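PDB 2R0B: Serine/threonine/tyrosine-interacting protein from Homo sapiens, which acts as a catalytically inactive phosphatase that retains the kinases ERK1 and ERK2 in the nucleus and blocks assembly of FBXW7 into its SCF ubiquitin ligase. Local coordinates for residues A[11-16]-A[106-111]; A[110-115]-A[125-130]. All blocks are in the same frame, centred on the assembly; numbering follows the deposited sequence.

Overall arrangement
Both contacts use helix 103-116 of the pseudophosphatase domain; their segments overlap at Ala110 and Tyr111, and their centres lie about 7 Å apart. Contact 1 presses the helix against strand 13-16 of the central sheet, with its centre about 5 Å from that of the chain; contact 2 joins the next part of the helix to helix 120-130, about 11 Å from the same centre. Val127 connects the two: its CG1 lies 4.0 Å from Leu15 CD2, and its CG2 lies 4.0 Å from Ile109 CG1. The helix follows the loop that corresponds to the phosphate-binding loop of active relatives, where glycine replaces their catalytic cysteine.

Contact 1. Residues A[11-16]-A[106-111]; sequences PGLFLG and AFVIAY
Val108 projects from helix 103-116 toward strand 13-16 and spreads its two methyl groups between Leu13 and Leu15. With CG1 opposite the backbone N (chi1 163°), that methyl meets Leu13 CD2 at 4.1 Å, the two side chains sliding past each other in opposite directions. CG2, on the N side of the same residue, is 4.0 Å from Leu15 CD1, whose side chain runs in at a slant. A beta-branched residue suits this place because its fork opens right at CB: one short side chain serves two leucines. The leucines themselves alternate with Phe14, which points to the other side of the sheet, where it meets His32.

This is the alpha/beta arrangement of the dual-specificity phosphatase fold. Strand 93-96, parallel to 13-16 and adjacent to it, leads through the signature loop into this helix, which folds back across the sheet; the helix segment and strand 13-16 run nearly antiparallel, at 157°, with their axes 9.7 Å apart. Val95 of the central strand also touches Val108 and Leu13, so the valine packs on two neighbouring strands.

One turn farther along, Tyr111 reaches back toward the strand. Leu13 CD2 approaches its ring obliquely, 3.8 Å from Tyr111 CD2, and the same methyl thus touches both the valine and the tyrosine. An aromatic ring supplies apolar carbon here while its hydroxyl lies farther off. With CG anti to the backbone N (chi1 179°), the tyrosine side chain slides past Leu13 in the opposite direction, and the hydroxyl makes a weak hydrogen bond to Asp84 OD1 of helix 76-88, where Ile83 and Leu87 also touch the tyrosine side chain.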
loop_
_atom_site.group_PDB
_atom_site.type_symbol
_atom_site.label_atom_id
_atom_site.label_comp_id
_atom_site.label_asym_id
_atom_site.label_seq_id
_atom_site.Cartn_x
_atom_site.Cartn_y
_atom_site.Cartn_z
ATOM N N PRO A 11 -2.741 6.279 11.450
ATOM C CA PRO A 11 -3.206 5.279 12.415
ATOM C C PRO A 11 -3.769 4.001 11.781
ATOM O O PRO A 11 -4.784 4.036 11.075
ATOM C CB PRO A 11 -4.251 6.034 13.210
ATOM C CG PRO A 11 -3.829 7.448 13.132
ATOM C CD PRO A 11 -3.266 7.631 11.744
ATOM N N GLY A 12 -3.103 2.872 12.036
ATOM C CA GLY A 12 -3.592 1.597 11.531
ATOM C C GLY A 12 -3.215 1.239 10.095
ATOM O O GLY A 12 -3.626 0.182 9.602
ATOM N N LEU A 13 -2.428 2.070 9.430
ATOM C CA LEU A 13 -2.038 1.783 8.029
ATOM C C LEU A 13 -0.531 1.836 7.928
ATOM O O LEU A 13 0.066 2.877 8.176
ATOM C CB LEU A 13 -2.678 2.779 7.058
ATOM C CG LEU A 13 -2.324 2.668 5.576
ATOM C CD1 LEU A 13 -2.832 1.352 5.009
ATOM C CD2 LEU A 13 -2.866 3.852 4.765
ATOM N N PHE A 14 0.072 0.706 7.570
ATOM C CA PHE A 14 1.508 0.544 7.523
ATOM C C PHE A 14 1.950 0.320 6.082
ATOM O O PHE A 14 1.192 -0.230 5.272
ATOM C CB PHE A 14 1.943 -0.682 8.347
ATOM C CG PHE A 14 1.642 -0.584 9.823
ATOM C CD1 PHE A 14 2.684 -0.400 10.733
ATOM C CD2 PHE A 14 0.342 -0.712 10.305
ATOM C CE1 PHE A 14 2.432 -0.339 12.104
ATOM C CE2 PHE A 14 0.079 -0.646 11.696
ATOM C CZ PHE A 14 1.132 -0.439 12.581
ATOM N N LEU A 15 3.184 0.726 5.785
ATOM C CA LEU A 15 3.747 0.615 4.434
ATOM C C LEU A 15 5.130 0.012 4.535
ATOM O O LEU A 15 5.949 0.461 5.337
ATOM C CB LEU A 15 3.835 2.004 3.785
ATOM C CG LEU A 15 4.584 2.152 2.444
ATOM C CD1 LEU A 15 3.960 1.364 1.298
ATOM C CD2 LEU A 15 4.765 3.628 2.053
ATOM N N GLY A 16 5.416 -0.994 3.708
ATOM C CA GLY A 16 6.685 -1.714 3.861
ATOM C C GLY A 16 7.129 -2.376 2.570
ATOM O O GLY A 16 6.381 -2.392 1.608
ATOM N N ALA A 106 2.281 4.346 -3.946
ATOM C CA ALA A 106 1.179 4.981 -4.675
ATOM C C ALA A 106 -0.197 4.592 -4.103
ATOM O O ALA A 106 -1.094 5.433 -3.974
ATOM C CB ALA A 106 1.252 4.672 -6.177
ATOM N N PHE A 107 -0.379 3.314 -3.767
ATOM C CA PHE A 107 -1.632 2.866 -3.181
ATOM C C PHE A 107 -1.910 3.511 -1.806
ATOM O O PHE A 107 -3.063 3.836 -1.498
ATOM C CB PHE A 107 -1.696 1.324 -3.139
ATOM C CG PHE A 107 -2.145 0.730 -4.439
ATOM C CD1 PHE A 107 -3.502 0.707 -4.767
ATOM C CD2 PHE A 107 -1.206 0.297 -5.386
ATOM C CE1 PHE A 107 -3.917 0.193 -5.999
ATOM C CE2 PHE A 107 -1.613 -0.198 -6.618
ATOM C CZ PHE A 107 -2.974 -0.257 -6.921
ATOM N N VAL A 108 -0.853 3.761 -1.025
ATOM C CA VAL A 108 -1.056 4.385 0.301
ATOM C C VAL A 108 -1.405 5.861 0.102
ATOM O O VAL A 108 -2.258 6.432 0.822
ATOM C CB VAL A 108 0.175 4.171 1.214
ATOM C CG1 VAL A 108 0.169 5.141 2.387
ATOM C CG2 VAL A 108 0.230 2.691 1.721
ATOM N N ILE A 109 -0.770 6.470 -0.901
ATOM C CA ILE A 109 -1.036 7.885 -1.231
ATOM C C ILE A 109 -2.469 8.068 -1.720
ATOM O O ILE A 109 -3.118 9.048 -1.381
ATOM C CB ILE A 109 0.031 8.476 -2.199
ATOM C CG1 ILE A 109 1.363 8.647 -1.419
ATOM C CG2 ILE A 109 -0.466 9.820 -2.841
ATOM C CD1 ILE A 109 2.663 8.720 -2.256
ATOM N N ALA A 110 -2.968 7.134 -2.523
ATOM C CA ALA A 110 -4.328 7.265 -3.028
ATOM C C ALA A 110 -5.326 7.274 -1.872
ATOM O O ALA A 110 -6.252 8.084 -1.851
ATOM C CB ALA A 110 -4.647 6.123 -3.984
ATOM N N TYR A 111 -5.102 6.375 -0.910
ATOM C CA TYR A 111 -5.955 6.267 0.255
ATOM C C TYR A 111 -5.917 7.586 1.022
ATOM O O TYR A 111 -6.963 8.093 1.434
ATOM C CB TYR A 111 -5.552 5.073 1.149
ATOM C CG TYR A 111 -6.424 4.995 2.375
ATOM C CD1 TYR A 111 -7.701 4.417 2.320
ATOM C CD2 TYR A 111 -6.021 5.601 3.560
ATOM C CE1 TYR A 111 -8.525 4.388 3.447
ATOM C CE2 TYR A 111 -6.838 5.588 4.685
ATOM C CZ TYR A 111 -8.072 4.979 4.624
ATOM O OH TYR A 111 -8.847 5.024 5.755
#

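Contact 2. Residues A[110-115]-A[125-130]; sequences AYIMET and AYVQER
Ile112 reaches from helix 103-116 to Val127 and Tyr126 of helix 120-130. Its CB points at the other helix but is still too far back to touch it; CG2, anti to the backbone N, takes no part in touching that helix, and CG1 serves as a spacer. Because CG1 stands anti to the carbonyl carbon (chi1 -70°) and the chain beyond is extended (chi2 166°), CD1 ends up well out from the backbone. That methyl alone makes the contact: it lies 3.4 Å from Val127 CG2, tighter than usual for two carbons, and 4.3 Å from Tyr126 CD2, approaching that ring obliquely. Isoleucine has the reach needed where the nearest CA atoms, of Ile112 and Val127, are 9.1 Å apart; valine suits the receiving side because its fork gives CG2 to the isoleucine tip and CG1 to Leu15.

The Tyr126 ring is also covered on one face by Arg130, whose NH2 sits over its centre and donates a 2.8 Å hydrogen bond to Tyr126 O. At its far end, Tyr126 OH is hydrogen-bonded to Ile9 O. Strand 7-10, the edge strand of the sheet, thus meets both helices, with Ile9 touching Ile112 and Val127, while Met118 from the turn between the helices packs on Ile112 and Tyr126.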
loop_
_atom_site.group_PDB
_atom_site.type_symbol
_atom_site.label_atom_id
_atom_site.label_comp_id
_atom_site.label_asym_id
_atom_site.label_seq_id
_atom_site.Cartn_x
_atom_site.Cartn_y
_atom_site.Cartn_z
ATOM N N ALA A 110 -2.968 7.134 -2.523
ATOM C CA ALA A 110 -4.328 7.265 -3.028
ATOM C C ALA A 110 -5.326 7.274 -1.872
ATOM O O ALA A 110 -6.252 8.084 -1.851
ATOM C CB ALA A 110 -4.647 6.123 -3.984
ATOM N N TYR A 111 -5.102 6.375 -0.910
ATOM C CA TYR A 111 -5.955 6.267 0.255
ATOM C C TYR A 111 -5.917 7.586 1.022
ATOM O O TYR A 111 -6.963 8.093 1.434
ATOM C CB TYR A 111 -5.552 5.073 1.149
ATOM C CG TYR A 111 -6.424 4.995 2.375
ATOM C CD1 TYR A 111 -7.701 4.417 2.320
ATOM C CD2 TYR A 111 -6.021 5.601 3.560
ATOM C CE1 TYR A 111 -8.525 4.388 3.447
ATOM C CE2 TYR A 111 -6.838 5.588 4.685
ATOM C CZ TYR A 111 -8.072 4.979 4.624
ATOM O OH TYR A 111 -8.847 5.024 5.755
ATOM N N ILE A 112 -4.720 8.147 1.182
ATOM C CA ILE A 112 -4.557 9.385 1.982
ATOM C C ILE A 112 -5.191 10.592 1.304
ATOM O O ILE A 112 -5.897 11.387 1.949
ATOM C CB ILE A 112 -3.077 9.678 2.278
ATOM C CG1 ILE A 112 -2.544 8.657 3.257
ATOM C CG2 ILE A 112 -2.902 11.153 2.817
ATOM C CD1 ILE A 112 -1.024 8.634 3.356
ATOM N N MET A 113 -4.992 10.704 -0.010
ATOM C CA MET A 113 -5.599 11.795 -0.776
ATOM C C MET A 113 -7.124 11.844 -0.641
ATOM O O MET A 113 -7.708 12.898 -0.309
ATOM C CB MET A 113 -5.199 11.691 -2.264
ATOM C CG MET A 113 -3.717 12.007 -2.526
ATOM S SD MET A 113 -3.228 11.728 -4.251
ATOM C CE MET A 113 -4.368 12.856 -5.105
ATOM N N GLU A 114 -7.770 10.706 -0.887
ATOM C CA GLU A 114 -9.215 10.655 -0.841
ATOM C C GLU A 114 -9.790 10.815 0.561
ATOM O O GLU A 114 -10.784 11.525 0.756
ATOM C CB GLU A 114 -9.716 9.360 -1.458
ATOM C CG GLU A 114 -11.204 9.389 -1.634
ATOM C CD GLU A 114 -11.721 8.326 -2.550
ATOM O OE1 GLU A 114 -10.978 7.357 -2.876
ATOM O OE2 GLU A 114 -12.901 8.470 -2.937
ATOM N N THR A 115 -9.182 10.130 1.526
ATOM C CA THR A 115 -9.724 10.059 2.888
ATOM C C THR A 115 -9.491 11.357 3.658
ATOM O O THR A 115 -10.390 11.845 4.376
ATOM C CB THR A 115 -9.131 8.839 3.619
ATOM O OG1 THR A 115 -9.417 7.661 2.852
ATOM C CG2 THR A 115 -9.743 8.661 5.038
ATOM N N ALA A 125 4.455 14.344 0.344
ATOM C CA ALA A 125 5.347 14.871 1.390
ATOM C C ALA A 125 5.108 14.237 2.773
ATOM O O ALA A 125 6.050 13.952 3.525
ATOM C CB ALA A 125 5.236 16.408 1.449
ATOM N N TYR A 126 3.842 14.010 3.095
ATOM C CA TYR A 126 3.444 13.446 4.375
ATOM C C TYR A 126 4.020 12.034 4.495
ATOM O O TYR A 126 4.580 11.641 5.528
ATOM C CB TYR A 126 1.904 13.444 4.489
ATOM C CG TYR A 126 1.448 12.723 5.705
ATOM C CD1 TYR A 126 1.187 13.417 6.881
ATOM C CD2 TYR A 126 1.322 11.323 5.710
ATOM C CE1 TYR A 126 0.786 12.748 8.021
ATOM C CE2 TYR A 126 0.929 10.640 6.853
ATOM C CZ TYR A 126 0.660 11.347 7.996
ATOM O OH TYR A 126 0.287 10.672 9.134
ATOM N N VAL A 127 3.888 11.261 3.425
ATOM C CA VAL A 127 4.360 9.878 3.467
ATOM C C VAL A 127 5.884 9.816 3.448
ATOM O O VAL A 127 6.473 9.021 4.164
ATOM C CB VAL A 127 3.731 9.003 2.350
ATOM C CG1 VAL A 127 4.311 7.567 2.357
ATOM C CG2 VAL A 127 2.259 8.971 2.504
ATOM N N GLN A 128 6.514 10.680 2.653
ATOM C CA GLN A 128 7.972 10.744 2.561
ATOM C C GLN A 128 8.609 11.036 3.933
ATOM O O GLN A 128 9.696 10.530 4.262
ATOM C CB GLN A 128 8.344 11.831 1.552
ATOM C CG GLN A 128 9.801 11.891 1.156
ATOM C CD GLN A 128 10.064 13.049 0.194
ATOM O OE1 GLN A 128 9.646 14.196 0.436
ATOM N NE2 GLN A 128 10.755 12.760 -0.897
ATOM N N GLU A 129 7.926 11.829 4.755
ATOM C CA GLU A 129 8.458 12.154 6.078
ATOM C C GLU A 129 8.537 10.896 6.962
ATOM O O GLU A 129 9.428 10.788 7.829
ATOM C CB GLU A 129 7.636 13.270 6.745
ATOM C CG GLU A 129 7.765 14.620 6.026
ATOM C CD GLU A 129 8.880 15.524 6.548
ATOM O OE1 GLU A 129 9.929 15.012 7.031
ATOM O OE2 GLU A 129 8.699 16.766 6.459
ATOM N N ARG A 130 7.643 9.940 6.711
ATOM C CA ARG A 130 7.588 8.686 7.480
ATOM C C ARG A 130 8.428 7.565 6.861
ATOM O O ARG A 130 9.029 6.766 7.581
ATOM C CB ARG A 130 6.149 8.199 7.591
ATOM C CG ARG A 130 5.342 8.812 8.725
ATOM C CD ARG A 130 4.240 9.697 8.194
ATOM N NE ARG A 130 3.726 10.585 9.235
ATOM C CZ ARG A 130 3.733 11.916 9.173
ATOM N NH1 ARG A 130 3.231 12.608 10.180
ATOM N NH2 ARG A 130 4.213 12.563 8.113
#